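Local coordinates for FAD:protein FMN transferase (Vibrio cholerae, PDB 6NXI), which probably transfers the FMN moiety of FAD to the hydroxyl group of a threonine in a target flavoprotein, using magnesium, at residues Leu187-Ile201 / Val211-Ala223. Numbering follows the deposited sequence.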
# COMPACT_ATOMS: atom_id res chain seq x y z
N LEU A 187 8.70 11.40 -2.69
CA LEU A 187 9.38 12.70 -2.57
C LEU A 187 10.42 12.88 -3.66
O LEU A 187 11.08 11.90 -4.06
CB LEU A 187 10.14 12.74 -1.25
CG LEU A 187 9.38 12.41 0.02
CD1 LEU A 187 10.33 12.38 1.21
CD2 LEU A 187 8.24 13.42 0.20
N LYS A 188 10.61 14.10 -4.09
CA LYS A 188 11.75 14.44 -4.95
C LYS A 188 12.24 15.85 -4.63
O LYS A 188 11.41 16.74 -4.44
CB LYS A 188 11.42 14.33 -6.43
CG LYS A 188 12.69 14.26 -7.28
CD LYS A 188 12.34 14.24 -8.73
CE LYS A 188 13.49 13.80 -9.58
NZ LYS A 188 14.18 14.99 -10.10
N GLY A 189 13.56 16.04 -4.55
CA GLY A 189 14.17 17.37 -4.48
C GLY A 189 14.00 17.98 -3.12
O GLY A 189 14.14 17.25 -2.12
N LEU A 190 13.66 19.26 -3.07
CA LEU A 190 13.78 20.10 -1.87
C LEU A 190 12.45 20.80 -1.56
O LEU A 190 11.70 21.14 -2.49
CB LEU A 190 14.88 21.14 -2.10
CG LEU A 190 16.26 20.59 -2.44
CD1 LEU A 190 17.14 21.72 -2.86
CD2 LEU A 190 16.85 19.78 -1.30
N ASN A 191 12.20 21.03 -0.27
CA ASN A 191 11.00 21.72 0.24
C ASN A 191 11.18 23.23 0.12
O ASN A 191 12.14 23.68 -0.58
CB ASN A 191 10.65 21.22 1.64
CG ASN A 191 11.51 21.81 2.75
OD1 ASN A 191 12.35 22.67 2.49
ND2 ASN A 191 11.38 21.27 3.96
N ARG A 192 10.23 23.98 0.67
CA ARG A 192 10.18 25.45 0.43
C ARG A 192 11.35 26.13 1.14
O ARG A 192 11.74 27.21 0.68
CB ARG A 192 8.86 26.06 0.89
CG ARG A 192 8.62 26.15 2.39
CD ARG A 192 7.16 26.60 2.55
NE ARG A 192 6.80 27.30 3.78
CZ ARG A 192 6.92 26.80 5.01
NH1 ARG A 192 7.42 25.59 5.20
NH2 ARG A 192 6.55 27.55 6.04
N ASP A 193 11.97 25.45 2.10
CA ASP A 193 13.16 25.98 2.82
C ASP A 193 14.45 25.49 2.16
O ASP A 193 15.54 25.82 2.67
CB ASP A 193 13.14 25.58 4.29
CG ASP A 193 11.92 26.06 5.05
OD1 ASP A 193 11.49 27.20 4.80
OD2 ASP A 193 11.42 25.31 5.89
N GLY A 194 14.38 24.78 1.05
CA GLY A 194 15.57 24.32 0.32
C GLY A 194 16.23 23.12 0.97
O GLY A 194 17.41 22.86 0.72
N VAL A 195 15.49 22.40 1.81
CA VAL A 195 16.05 21.16 2.41
C VAL A 195 15.20 19.98 1.97
O VAL A 195 14.03 20.13 1.63
CB VAL A 195 16.16 21.25 3.93
CG1 VAL A 195 17.10 22.35 4.35
CG2 VAL A 195 14.80 21.38 4.60
N PRO A 196 15.78 18.76 1.97
CA PRO A 196 15.03 17.59 1.59
C PRO A 196 13.76 17.49 2.44
O PRO A 196 13.78 17.82 3.63
CB PRO A 196 15.99 16.44 1.85
CG PRO A 196 17.37 17.10 1.75
CD PRO A 196 17.17 18.46 2.37
N TRP A 197 12.68 17.01 1.82
CA TRP A 197 11.33 16.99 2.45
C TRP A 197 11.40 16.18 3.74
O TRP A 197 12.05 15.11 3.71
CB TRP A 197 10.31 16.36 1.48
CG TRP A 197 10.10 17.13 0.21
CD1 TRP A 197 10.79 16.96 -0.96
CD2 TRP A 197 9.19 18.20 -0.02
NE1 TRP A 197 10.41 17.90 -1.87
CE2 TRP A 197 9.41 18.66 -1.34
CE3 TRP A 197 8.19 18.82 0.74
CZ2 TRP A 197 8.63 19.66 -1.91
CZ3 TRP A 197 7.43 19.83 0.18
CH2 TRP A 197 7.66 20.25 -1.14
N ARG A 198 10.62 16.57 4.74
CA ARG A 198 10.67 16.00 6.11
C ARG A 198 9.42 15.16 6.33
O ARG A 198 8.28 15.60 6.09
CB ARG A 198 10.84 17.14 7.14
CG ARG A 198 12.14 17.91 6.95
CD ARG A 198 12.30 19.20 7.75
NE ARG A 198 12.79 18.84 9.09
CZ ARG A 198 12.22 19.15 10.26
NH1 ARG A 198 11.11 19.87 10.35
NH2 ARG A 198 12.80 18.73 11.38
N ILE A 199 9.60 13.87 6.70
CA ILE A 199 8.41 13.06 7.04
C ILE A 199 8.61 12.63 8.50
O ILE A 199 9.73 12.63 8.98
CB ILE A 199 8.23 11.86 6.09
CG1 ILE A 199 9.34 10.85 6.34
CG2 ILE A 199 8.17 12.32 4.61
CD1 ILE A 199 9.11 9.53 5.70
N ALA A 200 7.55 12.29 9.17
CA ALA A 200 7.63 11.81 10.57
C ALA A 200 7.32 10.32 10.64
O ALA A 200 6.37 9.86 10.00
CB ALA A 200 6.69 12.63 11.42
N ILE A 201 8.15 9.60 11.38
CA ILE A 201 7.83 8.21 11.79
C ILE A 201 7.25 8.26 13.21
O ILE A 201 7.93 8.79 14.08
CB ILE A 201 9.04 7.28 11.68
CG1 ILE A 201 9.66 7.39 10.28
CG2 ILE A 201 8.59 5.87 12.06
CD1 ILE A 201 10.25 6.12 9.75
N VAL A 211 5.14 10.38 19.99
CA VAL A 211 6.58 10.64 19.68
C VAL A 211 6.73 10.53 18.16
O VAL A 211 6.34 9.50 17.61
CB VAL A 211 7.55 9.67 20.38
CG1 VAL A 211 8.95 10.27 20.47
CG2 VAL A 211 7.06 9.26 21.75
N GLN A 212 7.21 11.60 17.54
CA GLN A 212 7.54 11.64 16.10
C GLN A 212 9.06 11.69 15.93
O GLN A 212 9.70 12.54 16.57
CB GLN A 212 6.91 12.89 15.47
CG GLN A 212 5.42 12.75 15.16
CD GLN A 212 4.96 13.84 14.21
OE1 GLN A 212 5.61 14.86 14.05
NE2 GLN A 212 3.85 13.60 13.53
N GLU A 213 9.60 10.85 15.07
CA GLU A 213 10.98 11.00 14.55
C GLU A 213 10.93 11.57 13.12
O GLU A 213 10.44 10.87 12.22
CB GLU A 213 11.70 9.66 14.55
CG GLU A 213 13.10 9.79 14.00
CD GLU A 213 14.06 8.66 14.36
OE1 GLU A 213 13.58 7.57 14.72
OE2 GLU A 213 15.28 8.90 14.26
N ILE A 214 11.51 12.75 12.93
CA ILE A 214 11.49 13.40 11.59
C ILE A 214 12.75 12.97 10.83
O ILE A 214 13.86 13.24 11.35
CB ILE A 214 11.38 14.92 11.72
CG1 ILE A 214 10.06 15.30 12.39
CG2 ILE A 214 11.56 15.56 10.33
CD1 ILE A 214 9.93 16.76 12.76
N ILE A 215 12.57 12.35 9.65
CA ILE A 215 13.67 11.91 8.75
C ILE A 215 13.53 12.58 7.38
O ILE A 215 12.42 13.04 7.01
CB ILE A 215 13.70 10.38 8.63
CG1 ILE A 215 12.47 9.82 7.92
CG2 ILE A 215 13.86 9.74 10.01
CD1 ILE A 215 12.67 8.45 7.30
N GLU A 216 14.61 12.53 6.61
CA GLU A 216 14.70 13.08 5.23
C GLU A 216 15.06 11.93 4.31
O GLU A 216 16.22 11.62 4.11
CB GLU A 216 15.75 14.19 5.24
CG GLU A 216 15.31 15.43 6.01
CD GLU A 216 16.37 16.50 6.21
OE1 GLU A 216 17.42 16.41 5.58
OE2 GLU A 216 16.13 17.42 7.01
N PRO A 217 14.08 11.22 3.73
CA PRO A 217 14.37 10.11 2.83
C PRO A 217 15.11 10.44 1.53
O PRO A 217 15.64 9.53 0.91
CB PRO A 217 12.99 9.58 2.46
CG PRO A 217 12.11 10.01 3.60
CD PRO A 217 12.65 11.36 4.04
N GLY A 218 15.15 11.71 1.14
CA GLY A 218 15.65 12.15 -0.17
C GLY A 218 14.70 11.72 -1.27
O GLY A 218 13.46 11.81 -1.07
N ASP A 219 15.23 11.32 -2.42
CA ASP A 219 14.41 11.02 -3.62
C ASP A 219 13.98 9.56 -3.52
O ASP A 219 14.70 8.66 -3.99
CB ASP A 219 15.14 11.34 -4.91
CG ASP A 219 15.43 12.80 -5.14
OD1 ASP A 219 15.01 13.65 -4.30
OD2 ASP A 219 16.21 13.09 -6.11
N TYR A 220 12.87 9.34 -2.85
CA TYR A 220 12.43 7.99 -2.43
C TYR A 220 10.93 8.02 -2.19
O TYR A 220 10.34 9.10 -1.96
CB TYR A 220 13.05 7.59 -1.08
CG TYR A 220 14.06 6.48 -1.08
CD1 TYR A 220 13.89 5.33 -1.82
CD2 TYR A 220 15.13 6.51 -0.19
CE1 TYR A 220 14.82 4.30 -1.79
CE2 TYR A 220 16.06 5.49 -0.14
CZ TYR A 220 15.91 4.38 -0.95
OH TYR A 220 16.80 3.35 -0.91
N ALA A 221 10.32 6.84 -2.21
CA ALA A 221 8.96 6.62 -1.72
C ALA A 221 9.03 5.95 -0.35
O ALA A 221 10.02 5.26 -0.05
CB ALA A 221 8.18 5.77 -2.69
N ILE A 222 8.03 6.26 0.44
CA ILE A 222 7.84 5.73 1.80
C ILE A 222 6.42 5.22 1.96
O ILE A 222 5.49 5.97 1.76
CB ILE A 222 8.15 6.82 2.86
CG1 ILE A 222 9.42 7.60 2.57
CG2 ILE A 222 8.17 6.13 4.20
CD1 ILE A 222 9.20 8.89 1.76
N ALA A 223 6.28 4.03 2.52
CA ALA A 223 4.97 3.44 2.80
C ALA A 223 5.01 2.90 4.21
O ALA A 223 6.07 2.38 4.64
CB ALA A 223 4.61 2.34 1.85
O HOH W 1 13.24 14.67 -0.60
O HOH W 2 15.63 15.03 -2.10
O HOH W 3 13.80 14.01 2.05
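Asp-219 OD1 is gripped by the backbone of Gly-189, whose N donates to it at 2.8 Å from above the carboxylate plane and almost straight (168°), and lies within hydrogen-bonding distance of a water equally close to Gly-189 O. The Gly-189 bond ties the residue just after strand 184-188 to the inverse gamma turn centred on Asp-219, which leads into the neighbouring strand 220-225 of the large antiparallel ApbE sheet; beside this sheet, strands 199-203 and 211-215 form a two-stranded beta hairpin. Leu-187 N donates to Tyr-220 O at 2.9 Å; the return bond is weak. A second water bridges the loops, donating to Trp-197 O and accepting from Gly-218 N. In the hairpin, Ile-199 and Ile-215 exchange backbone bonds as an antiparallel hydrogen-bonded pair, as do Ile-201 and Glu-213, whose carboxylate also forms a salt bridge with Lys-203. On the buried face Ile-199 holds CG1 between its backbone N and carbonyl carbon (chi1 69°), which brings CG1 within 3.7 Å of Ile-215 CG1. Its CD1 touches both Pro-217 CG and Ile-222 CG1, each 3.7 Å away, joining the hairpin to the large sheet. Leu-187 CD1 reaches the same proline and isoleucine. On the opposite face, with Ala-200, lies Ile-214; Arg-198, from the loop before the strand, bends at chi3 (84°) and brings one guanidinium face over Ile-214 CG2, while Glu-216 OE2 stays near the guanidinium plane, 4.2 Å from Arg-198 NE, too far for a salt bridge. The Ala-200 methyl meets the flat amide of Gln-212, CB to CD 3.5 Å, and Gln-212 NE2 hydrogen-bonds Glu-202 OE2.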